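Long-range contact in transcobalamin-1 (PDB 4KKI), which binds vitamin B12 with femtomolar affinity and protects it from the acid of the stomach: residues L118-I130 and L141-L154. Sequence-based numbering, arbitrary orientation.
Sequences LIDKLENKFQAEI and LTNYYQLSLDVLAL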
# COMPACT_ATOMS: atom_id res chain seq x y z
N LEU A 118 -0.92 -21.85 3.96
CA LEU A 118 -0.75 -20.41 4.14
C LEU A 118 -2.00 -19.74 4.69
O LEU A 118 -1.91 -18.75 5.42
CB LEU A 118 -0.33 -19.76 2.82
CG LEU A 118 0.98 -20.27 2.23
CD1 LEU A 118 1.38 -19.47 0.99
CD2 LEU A 118 2.09 -20.24 3.27
N ILE A 119 -3.16 -20.27 4.33
CA ILE A 119 -4.43 -19.74 4.82
C ILE A 119 -4.52 -19.95 6.32
O ILE A 119 -4.88 -19.03 7.06
CB ILE A 119 -5.63 -20.41 4.12
CG1 ILE A 119 -5.66 -20.04 2.64
CG2 ILE A 119 -6.93 -20.00 4.78
CD1 ILE A 119 -6.83 -20.65 1.88
N ASP A 120 -4.18 -21.15 6.77
CA ASP A 120 -4.15 -21.46 8.20
C ASP A 120 -3.17 -20.54 8.92
O ASP A 120 -3.45 -20.04 10.01
CB ASP A 120 -3.79 -22.93 8.44
CG ASP A 120 -4.88 -23.88 7.98
OD1 ASP A 120 -5.69 -23.49 7.12
OD2 ASP A 120 -4.93 -25.02 8.49
N LYS A 121 -2.01 -20.31 8.30
CA LYS A 121 -0.99 -19.46 8.90
C LYS A 121 -1.46 -18.01 8.97
O LYS A 121 -1.15 -17.30 9.93
CB LYS A 121 0.33 -19.56 8.12
CG LYS A 121 1.09 -20.85 8.35
CD LYS A 121 1.58 -20.95 9.78
CE LYS A 121 2.17 -22.33 10.08
NZ LYS A 121 3.27 -22.69 9.15
N LEU A 122 -2.20 -17.58 7.96
CA LEU A 122 -2.74 -16.23 7.93
C LEU A 122 -3.77 -16.02 9.04
O LEU A 122 -3.85 -14.95 9.62
CB LEU A 122 -3.37 -15.93 6.56
CG LEU A 122 -3.92 -14.51 6.40
CD1 LEU A 122 -2.82 -13.48 6.62
CD2 LEU A 122 -4.55 -14.33 5.03
N GLU A 123 -4.55 -17.06 9.32
CA GLU A 123 -5.53 -17.01 10.41
C GLU A 123 -4.85 -16.76 11.75
O GLU A 123 -5.35 -16.00 12.58
CB GLU A 123 -6.35 -18.29 10.46
CG GLU A 123 -7.22 -18.52 9.24
CD GLU A 123 -7.87 -19.89 9.23
OE1 GLU A 123 -7.71 -20.64 10.21
OE2 GLU A 123 -8.55 -20.22 8.23
N ASN A 124 -3.71 -17.41 11.96
CA ASN A 124 -2.95 -17.24 13.19
C ASN A 124 -2.31 -15.86 13.27
O ASN A 124 -2.38 -15.19 14.30
CB ASN A 124 -1.88 -18.33 13.33
CG ASN A 124 -2.48 -19.72 13.39
OD1 ASN A 124 -3.63 -19.90 13.80
ND2 ASN A 124 -1.70 -20.72 12.98
N LYS A 125 -1.70 -15.42 12.17
CA LYS A 125 -1.07 -14.11 12.13
C LYS A 125 -2.10 -13.00 12.30
O LYS A 125 -1.84 -12.00 12.97
CB LYS A 125 -0.29 -13.92 10.83
CG LYS A 125 0.96 -14.78 10.73
CD LYS A 125 1.75 -14.48 9.47
CE LYS A 125 2.97 -15.39 9.34
NZ LYS A 125 3.91 -15.20 10.48
N PHE A 126 -3.27 -13.18 11.70
CA PHE A 126 -4.36 -12.22 11.84
C PHE A 126 -4.86 -12.17 13.28
O PHE A 126 -5.17 -11.10 13.80
CB PHE A 126 -5.50 -12.54 10.88
CG PHE A 126 -6.73 -11.72 11.10
CD1 PHE A 126 -6.75 -10.37 10.78
CD2 PHE A 126 -7.88 -12.29 11.62
CE1 PHE A 126 -7.88 -9.61 10.98
CE2 PHE A 126 -9.02 -11.53 11.83
CZ PHE A 126 -9.02 -10.19 11.51
N GLN A 127 -4.92 -13.33 13.92
CA GLN A 127 -5.35 -13.41 15.31
C GLN A 127 -4.31 -12.79 16.24
O GLN A 127 -4.64 -12.26 17.30
CB GLN A 127 -5.64 -14.85 15.71
CG GLN A 127 -6.38 -14.99 17.04
CD GLN A 127 -7.76 -14.36 17.01
OE1 GLN A 127 -8.41 -14.29 15.96
NE2 GLN A 127 -8.22 -13.89 18.16
N ALA A 128 -3.04 -12.87 15.84
CA ALA A 128 -1.97 -12.26 16.61
C ALA A 128 -2.09 -10.73 16.57
O ALA A 128 -1.80 -10.06 17.56
CB ALA A 128 -0.61 -12.70 16.09
N GLU A 129 -2.53 -10.21 15.43
CA GLU A 129 -2.79 -8.78 15.30
C GLU A 129 -3.88 -8.36 16.28
O GLU A 129 -3.77 -7.34 16.96
CB GLU A 129 -3.23 -8.45 13.87
CG GLU A 129 -2.20 -8.75 12.79
CD GLU A 129 -1.22 -7.62 12.57
OE1 GLU A 129 -1.30 -6.61 13.31
OE2 GLU A 129 -0.38 -7.73 11.65
N ILE A 130 -4.94 -9.17 16.34
CA ILE A 130 -6.06 -8.91 17.23
C ILE A 130 -5.64 -8.95 18.70
O ILE A 130 -5.99 -8.06 19.48
CB ILE A 130 -7.19 -9.94 17.02
CG1 ILE A 130 -7.68 -9.91 15.57
CG2 ILE A 130 -8.34 -9.68 17.98
CD1 ILE A 130 -8.30 -8.59 15.16
N LEU A 141 -0.08 -5.34 15.51
CA LEU A 141 1.34 -5.59 15.32
C LEU A 141 1.87 -4.73 14.18
O LEU A 141 2.99 -4.22 14.24
CB LEU A 141 1.59 -7.07 15.03
CG LEU A 141 1.48 -8.02 16.22
CD1 LEU A 141 1.57 -9.48 15.77
CD2 LEU A 141 2.56 -7.71 17.24
N THR A 142 1.04 -4.57 13.15
CA THR A 142 1.40 -3.74 12.00
C THR A 142 0.48 -2.53 11.88
O THR A 142 0.75 -1.48 12.48
CB THR A 142 1.36 -4.55 10.69
OG1 THR A 142 0.04 -5.06 10.48
CG2 THR A 142 2.35 -5.71 10.76
N ASN A 143 -0.60 -2.67 11.12
CA ASN A 143 -1.50 -1.55 10.86
C ASN A 143 -2.83 -2.04 10.30
O ASN A 143 -3.01 -3.23 10.07
CB ASN A 143 -0.84 -0.57 9.90
CG ASN A 143 -0.33 -1.25 8.65
OD1 ASN A 143 -1.11 -1.68 7.80
ND2 ASN A 143 0.99 -1.36 8.53
N TYR A 144 -3.76 -1.12 10.06
CA TYR A 144 -5.08 -1.49 9.56
C TYR A 144 -5.09 -1.77 8.07
O TYR A 144 -5.98 -2.46 7.57
CB TYR A 144 -6.13 -0.43 9.91
CG TYR A 144 -6.90 -0.73 11.17
CD1 TYR A 144 -6.33 -1.45 12.22
CD2 TYR A 144 -8.22 -0.30 11.31
CE1 TYR A 144 -7.05 -1.72 13.37
CE2 TYR A 144 -8.94 -0.57 12.46
CZ TYR A 144 -8.35 -1.28 13.48
OH TYR A 144 -9.08 -1.55 14.62
N TYR A 145 -4.11 -1.24 7.35
CA TYR A 145 -3.95 -1.55 5.94
C TYR A 145 -3.69 -3.05 5.78
O TYR A 145 -4.31 -3.71 4.95
CB TYR A 145 -2.80 -0.73 5.35
CG TYR A 145 -2.60 -0.90 3.86
CD1 TYR A 145 -3.29 -0.11 2.95
CD2 TYR A 145 -1.69 -1.83 3.37
CE1 TYR A 145 -3.10 -0.26 1.59
CE2 TYR A 145 -1.49 -1.98 2.02
CZ TYR A 145 -2.20 -1.20 1.13
OH TYR A 145 -2.00 -1.35 -0.22
N GLN A 146 -2.78 -3.58 6.59
CA GLN A 146 -2.48 -5.01 6.57
C GLN A 146 -3.64 -5.82 7.15
O GLN A 146 -3.96 -6.90 6.66
CB GLN A 146 -1.19 -5.32 7.33
CG GLN A 146 0.05 -4.68 6.72
CD GLN A 146 1.34 -5.30 7.21
OE1 GLN A 146 1.36 -6.45 7.66
NE2 GLN A 146 2.43 -4.55 7.12
N LEU A 147 -4.26 -5.28 8.19
CA LEU A 147 -5.42 -5.92 8.80
C LEU A 147 -6.53 -6.09 7.78
O LEU A 147 -7.25 -7.09 7.77
CB LEU A 147 -5.92 -5.10 9.99
CG LEU A 147 -6.76 -5.86 11.02
CD1 LEU A 147 -5.87 -6.81 11.81
CD2 LEU A 147 -7.48 -4.90 11.94
N SER A 148 -6.66 -5.10 6.90
CA SER A 148 -7.65 -5.15 5.83
C SER A 148 -7.23 -6.16 4.78
O SER A 148 -8.06 -6.91 4.26
CB SER A 148 -7.82 -3.77 5.18
OG SER A 148 -8.20 -2.80 6.14
N LEU A 149 -5.94 -6.18 4.48
CA LEU A 149 -5.38 -7.19 3.58
C LEU A 149 -5.66 -8.59 4.13
O LEU A 149 -5.98 -9.50 3.37
CB LEU A 149 -3.88 -6.98 3.40
CG LEU A 149 -3.42 -5.90 2.43
CD1 LEU A 149 -1.90 -5.72 2.49
CD2 LEU A 149 -3.85 -6.24 1.01
N ASP A 150 -5.55 -8.74 5.44
CA ASP A 150 -5.78 -10.03 6.09
C ASP A 150 -7.21 -10.51 5.90
O ASP A 150 -7.44 -11.64 5.46
CB ASP A 150 -5.45 -9.95 7.58
CG ASP A 150 -4.00 -9.65 7.85
OD1 ASP A 150 -3.16 -9.96 6.98
OD2 ASP A 150 -3.69 -9.08 8.92
N VAL A 151 -8.17 -9.65 6.25
CA VAL A 151 -9.58 -9.99 6.11
C VAL A 151 -9.93 -10.26 4.65
O VAL A 151 -10.65 -11.21 4.34
CB VAL A 151 -10.48 -8.86 6.66
CG1 VAL A 151 -11.95 -9.18 6.41
CG2 VAL A 151 -10.21 -8.66 8.14
N LEU A 152 -9.39 -9.45 3.74
CA LEU A 152 -9.64 -9.60 2.32
C LEU A 152 -9.21 -10.97 1.81
O LEU A 152 -9.97 -11.67 1.14
CB LEU A 152 -8.94 -8.49 1.52
CG LEU A 152 -9.03 -8.54 -0.00
CD1 LEU A 152 -10.49 -8.52 -0.46
CD2 LEU A 152 -8.25 -7.39 -0.63
N ALA A 153 -7.98 -11.35 2.15
CA ALA A 153 -7.42 -12.63 1.72
C ALA A 153 -8.18 -13.82 2.32
O ALA A 153 -8.50 -14.77 1.62
CB ALA A 153 -5.94 -12.71 2.07
N LEU A 154 -8.45 -13.75 3.62
CA LEU A 154 -9.20 -14.80 4.30
C LEU A 154 -10.61 -14.94 3.74
O LEU A 154 -11.14 -16.05 3.63
CB LEU A 154 -9.27 -14.53 5.81
CG LEU A 154 -7.95 -14.63 6.58
CD1 LEU A 154 -8.12 -14.15 8.01
CD2 LEU A 154 -7.43 -16.06 6.54
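F126 is the central knob between two roughly antiparallel helices (145° between their directions), the axes of segments 118-130 and 144-154 coming within 10.3 Å: its ring drops into the hollow formed by L147, D150, V151 and L154. The ring is swung across the groove by a chi1 of 171°, which sets CG opposite the backbone N; F126 CE1 lies 3.5 Å from L147 CD1, and F126 CD1 is equally close to D150 CB. The D150 carboxylate stands steeply to the ring, planes 76° apart, with OD2 at the ring edge. L154 returns the fit, a knob among I119, L122, E123 and F126; its CD2 sits 3.7 Å from E123 CG. Beside it L122 forks, CD2 pressing on the methyl of A153 and CD1 on D150 OD1. At the other end the fit turns polar. E129, its chain bent beyond CG, cups the turn before helix 144-156: OE1 takes T142 N at 3.1 Å through its syn lone pair and, weakly, L141 N, while T142 OG1 donates to E129 OE2 at 2.9 Å. Cutting E129 back to an alanine is likely to leave the two amides and the T142 hydroxyl without their acceptor and the turn freer to shift. S92 OG bonds to both E129 OE2 and D150 OD2, bridging two carboxylates of like charge. The clamped turn borders the cobalamin pocket: T142 O, N143 ND2 and Q146 NE2 bond to cyanocobalamin, and N143 OD1 caps the helix at Q146 N. Within the alpha6-alpha6 barrel, helix 92-102 packs against L122 and D150, while helix 163-169 meets I130 and V151.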